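Local structure of dipicolinate synthase subunit A (Bacillus halodurans, 3D4O) at residues A159-G164 against D215-T220; A179-G184 against M197-F202. The protein probably acts, together with a partner subunit, as an NAD(P)-dependent oxidoreductase in the synthesis of dipicolinate, the calcium-chelating acid of bacterial spores. All coordinates share one frame; numbering follows the deposited sequence.

Interaction 1 (A159-G164 against D215-T220); sequences AVLGLG and DVCINT
Three backbone hydrogen bonds zip strand 157-161 to strand 216-219 in parallel register, Ala-159 beside Cys-217, Val-160 beside Ile-218 and Leu-161 beside Asn-219. Ala-159 reaches both ways along its partner: its N donates to Val-216 O at 3.0 Å, while its O takes the nearly straight bond from Ile-218 N (170° at the hydrogen). Ile-218 O then receives Leu-161 N at 2.9 Å, almost along the C=O axis.

Where strand 216-219 ends, Leu-161 O is gripped twice by Thr-220, whose N gives a fourth backbone bond and whose OG1 donates at 2.6 Å on an in-plane lone pair. A chi1 of 69° places OG1 between the backbone N and carbonyl carbon. A water donates to the same OG1 and is weakly bound by Gly-164 N, bridging the two segments just past their strands.

These are the central strands of a Rossmann-type sheet, and Gly-162 and Gly-164 belong to a GxGxxG-like sequence in the turn into helix 165-176, consistent with a dinucleotide-binding loop. At a phi of 105° a beta carbon on Gly-162 would be jammed against Leu-161 O and would also collide with Thr-220 OG1.

Apolar contacts line both faces of the sheet. On one, Val-160 and Ile-218 stand side by side, CG2 of the valine 4.1 Å from CD1 of the isoleucine, and helix 165-176 packs against them. On the other, Leu-161 CD1 lies 3.9 Å from Cys-217 SG. Asn-219 crosses Leu-161 at about a right angle, bringing OD1 to 3.6 Å from Leu-161 CB; its buried amide is held by Asp-242 and Ile-221 N.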
# COMPACT_ATOMS: atom_id res chain seq x y z
N ALA C 159 14.05 -1.30 8.35
CA ALA C 159 14.44 -0.70 9.63
C ALA C 159 13.40 0.29 10.06
O ALA C 159 12.85 1.04 9.22
CB ALA C 159 15.77 0.02 9.54
N VAL C 160 13.07 0.23 11.34
CA VAL C 160 12.22 1.24 11.98
C VAL C 160 13.08 1.91 13.04
O VAL C 160 13.79 1.24 13.80
CB VAL C 160 10.94 0.70 12.63
CG1 VAL C 160 10.19 1.84 13.32
CG2 VAL C 160 10.01 -0.00 11.63
N LEU C 161 13.06 3.23 13.06
CA LEU C 161 13.86 4.00 14.01
C LEU C 161 12.91 4.52 15.06
O LEU C 161 11.98 5.29 14.76
CB LEU C 161 14.59 5.15 13.33
CG LEU C 161 15.49 4.72 12.17
CD1 LEU C 161 16.18 5.95 11.56
CD2 LEU C 161 16.52 3.66 12.54
N GLY C 162 13.08 4.00 16.27
CA GLY C 162 12.28 4.35 17.43
C GLY C 162 11.28 3.28 17.80
O GLY C 162 10.67 2.67 16.93
N LEU C 163 11.16 3.02 19.10
CA LEU C 163 10.19 2.06 19.55
C LEU C 163 9.22 2.74 20.53
O LEU C 163 8.87 2.21 21.60
CB LEU C 163 10.79 0.79 20.10
CG LEU C 163 9.71 -0.29 20.16
CD1 LEU C 163 9.69 -1.19 18.88
CD2 LEU C 163 9.90 -1.14 21.35
N GLY C 164 8.81 3.93 20.14
CA GLY C 164 7.77 4.64 20.86
C GLY C 164 6.39 4.10 20.47
O GLY C 164 6.26 2.99 19.91
N ASP C 215 16.45 -1.75 2.91
CA ASP C 215 15.65 -1.45 1.73
C ASP C 215 14.59 -0.38 1.95
O ASP C 215 14.26 0.36 1.04
CB ASP C 215 14.93 -2.71 1.29
CG ASP C 215 15.87 -3.78 0.89
OD1 ASP C 215 16.77 -3.49 0.08
OD2 ASP C 215 15.67 -4.92 1.35
N VAL C 216 14.01 -0.38 3.14
CA VAL C 216 13.00 0.61 3.53
C VAL C 216 13.27 0.98 4.96
O VAL C 216 13.42 0.12 5.82
CB VAL C 216 11.53 0.10 3.40
CG1 VAL C 216 10.52 1.25 3.76
CG2 VAL C 216 11.23 -0.39 1.96
N CYS C 217 13.37 2.28 5.18
CA CYS C 217 13.62 2.82 6.50
C CYS C 217 12.51 3.77 6.89
O CYS C 217 12.22 4.74 6.19
CB CYS C 217 14.94 3.55 6.48
SG CYS C 217 15.39 4.33 8.05
N ILE C 218 11.86 3.46 8.01
CA ILE C 218 10.79 4.29 8.55
C ILE C 218 11.24 4.98 9.80
O ILE C 218 11.59 4.33 10.78
CB ILE C 218 9.54 3.42 8.91
CG1 ILE C 218 9.11 2.66 7.64
CG2 ILE C 218 8.46 4.33 9.49
CD1 ILE C 218 8.89 1.19 7.86
N ASN C 219 11.31 6.30 9.76
CA ASN C 219 11.68 7.05 10.96
C ASN C 219 10.48 7.52 11.76
O ASN C 219 9.53 8.06 11.21
CB ASN C 219 12.52 8.27 10.66
CG ASN C 219 12.84 9.05 11.93
OD1 ASN C 219 13.37 8.49 12.88
ND2 ASN C 219 12.47 10.31 11.97
N THR C 220 10.54 7.27 13.07
CA THR C 220 9.55 7.82 14.02
C THR C 220 10.24 8.75 15.04
O THR C 220 9.57 9.42 15.79
CB THR C 220 8.79 6.74 14.81
OG1 THR C 220 9.66 6.08 15.75
CG2 THR C 220 8.15 5.73 13.89
O HOH W 1 8.07 5.46 17.83

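Interaction 2 (A179-G184 against M197-F202); sequences AKVKVG and MGMEPF. With EDO (1,2-ethanediol), chain L.
The beta-alpha-beta unit of strand 180-185, helix 188-196 and strand 200-203 closes here, its two parallel strands meeting directly. Gly-198 ends the helix in a Schellman motif. Three bonds join the strands: Glu-200 N to Val-181 O, almost straight at 178°, Val-183 N to Glu-200 O, with the donor above the carbonyl plane, and Phe-202 N to Val-183 O at 3.0 Å.

The Phe-202 ring, with CG in the crowded position between backbone N and carbonyl carbon (chi1 68°), lies over Gly-184, whose CA sits 3.5 Å from the ring centroid in a CH-pi contact. A beta carbon on Gly-184 would strike Phe-202 CZ. Lys-182 crosses the phenylalanine, its CD 3.8 Å from CE1 of the ring, and its NZ bonds to Glu-210 O. An alanine in place of Phe-202 would probably loosen the hold of this outermost strand on its neighbour, since the ring over Gly-184 and beside the lysine methylenes would be gone.

On the opposite face, selenomethionine Met-199 lays SE 3.7 Å from Val-181 CG1 and CE against Val-183 CG2. Helix 165-176 packs on both valines and helix 188-196 on Met-199 and Pro-201, while Phe-202 also touches Leu-161 of strand 157-161 and Leu-211.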
# COMPACT_ATOMS: atom_id res chain seq x y z
N ALA C 179 8.56 -8.86 6.31
CA ALA C 179 9.83 -8.11 6.23
C ALA C 179 10.81 -8.60 7.29
O ALA C 179 10.43 -9.16 8.28
CB ALA C 179 9.61 -6.62 6.36
N LYS C 180 12.09 -8.41 7.04
CA LYS C 180 13.13 -8.72 8.04
C LYS C 180 13.38 -7.38 8.67
O LYS C 180 14.03 -6.51 8.12
CB LYS C 180 14.38 -9.32 7.42
CG LYS C 180 14.12 -10.70 6.86
CD LYS C 180 15.24 -11.17 5.93
CE LYS C 180 14.98 -12.63 5.44
NZ LYS C 180 13.60 -12.82 4.88
N VAL C 181 12.79 -7.23 9.83
CA VAL C 181 12.73 -5.98 10.51
C VAL C 181 13.77 -5.79 11.58
O VAL C 181 13.99 -6.64 12.43
CB VAL C 181 11.37 -5.78 11.18
CG1 VAL C 181 11.38 -4.49 11.99
CG2 VAL C 181 10.20 -5.80 10.15
N LYS C 182 14.40 -4.65 11.50
CA LYS C 182 15.36 -4.27 12.54
C LYS C 182 14.88 -2.95 13.07
O LYS C 182 14.35 -2.14 12.33
CB LYS C 182 16.79 -4.20 12.03
CG LYS C 182 17.04 -3.26 10.89
CD LYS C 182 18.56 -3.03 10.67
CE LYS C 182 19.28 -4.24 10.16
NZ LYS C 182 20.78 -4.05 9.89
N VAL C 183 15.00 -2.78 14.38
CA VAL C 183 14.56 -1.57 15.04
C VAL C 183 15.71 -0.91 15.80
O VAL C 183 16.44 -1.54 16.58
CB VAL C 183 13.33 -1.81 15.97
CG1 VAL C 183 12.76 -0.43 16.49
CG2 VAL C 183 12.21 -2.61 15.27
N GLY C 184 15.87 0.37 15.53
CA GLY C 184 16.90 1.18 16.19
C GLY C 184 16.35 2.02 17.32
O GLY C 184 15.30 2.64 17.19
N MSE C 197 10.20 -9.14 20.73
CA MSE C 197 9.25 -9.17 19.62
C MSE C 197 9.79 -9.95 18.38
O MSE C 197 9.14 -10.03 17.35
CB MSE C 197 8.86 -7.74 19.25
CG MSE C 197 8.10 -7.04 20.36
SE MSE C 197 7.78 -5.13 20.04
CE MSE C 197 6.59 -5.34 18.51
N GLY C 198 10.97 -10.54 18.53
CA GLY C 198 11.59 -11.36 17.48
C GLY C 198 12.12 -10.54 16.33
O GLY C 198 12.17 -10.95 15.16
N MSE C 199 12.49 -9.33 16.67
CA MSE C 199 13.05 -8.46 15.68
C MSE C 199 14.50 -8.15 16.09
O MSE C 199 14.91 -8.42 17.21
CB MSE C 199 12.21 -7.19 15.55
CG MSE C 199 10.78 -7.49 15.12
SE MSE C 199 9.65 -5.89 14.95
CE MSE C 199 9.94 -5.15 16.68
N GLU C 200 15.24 -7.54 15.19
CA GLU C 200 16.67 -7.30 15.43
C GLU C 200 16.90 -5.90 15.98
O GLU C 200 16.69 -4.92 15.27
CB GLU C 200 17.50 -7.49 14.16
CG GLU C 200 18.97 -7.15 14.41
CD GLU C 200 19.86 -7.17 13.16
OE1 GLU C 200 19.42 -7.59 12.06
OE2 GLU C 200 21.02 -6.75 13.31
N PRO C 201 17.31 -5.80 17.25
CA PRO C 201 17.56 -4.46 17.75
C PRO C 201 18.93 -3.98 17.45
O PRO C 201 19.83 -4.78 17.22
CB PRO C 201 17.48 -4.63 19.27
CG PRO C 201 17.94 -6.02 19.52
CD PRO C 201 17.54 -6.83 18.28
N PHE C 202 19.07 -2.68 17.41
CA PHE C 202 20.39 -2.07 17.28
C PHE C 202 20.42 -0.72 17.97
O PHE C 202 19.44 -0.03 17.98
CB PHE C 202 20.85 -1.95 15.83
CG PHE C 202 20.06 -0.97 14.98
CD1 PHE C 202 18.90 -1.37 14.35
CD2 PHE C 202 20.55 0.30 14.74
CE1 PHE C 202 18.21 -0.51 13.53
CE2 PHE C 202 19.87 1.18 13.92
CZ PHE C 202 18.69 0.78 13.32
C1 EDO L . 6.70 -8.91 15.73
O1 EDO L . 6.49 -9.29 17.09
C2 EDO L . 5.93 -9.86 14.80
O2 EDO L . 4.95 -9.10 14.12
O HOH W 2 20.66 -7.00 9.82

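How the interactions relate
After building a first parallel sheet in its N-terminal part, the chain lays down strand 157-161, makes the glycine-rich turn, and returns through helix 165-176 to strand 180-185. Helix 188-196 and strand 200-203 follow, and interaction 2 closes this short loop. The chain then crosses back over the sheet to strand 216-219, where interaction 1 closes a longer loop that holds all of interaction 2 within it. Strands 157-161 and 180-185 are neighbours, joined by probable hydrogen bonds from Gly-162 N to Gly-184 O and Gly-184 N to Val-160 O, and Leu-161 CD2 packs on Phe-202 CZ. With those bonds between the middle pair, the two contacts set four strands in the order 200-203, 180-185, 157-161, 216-219.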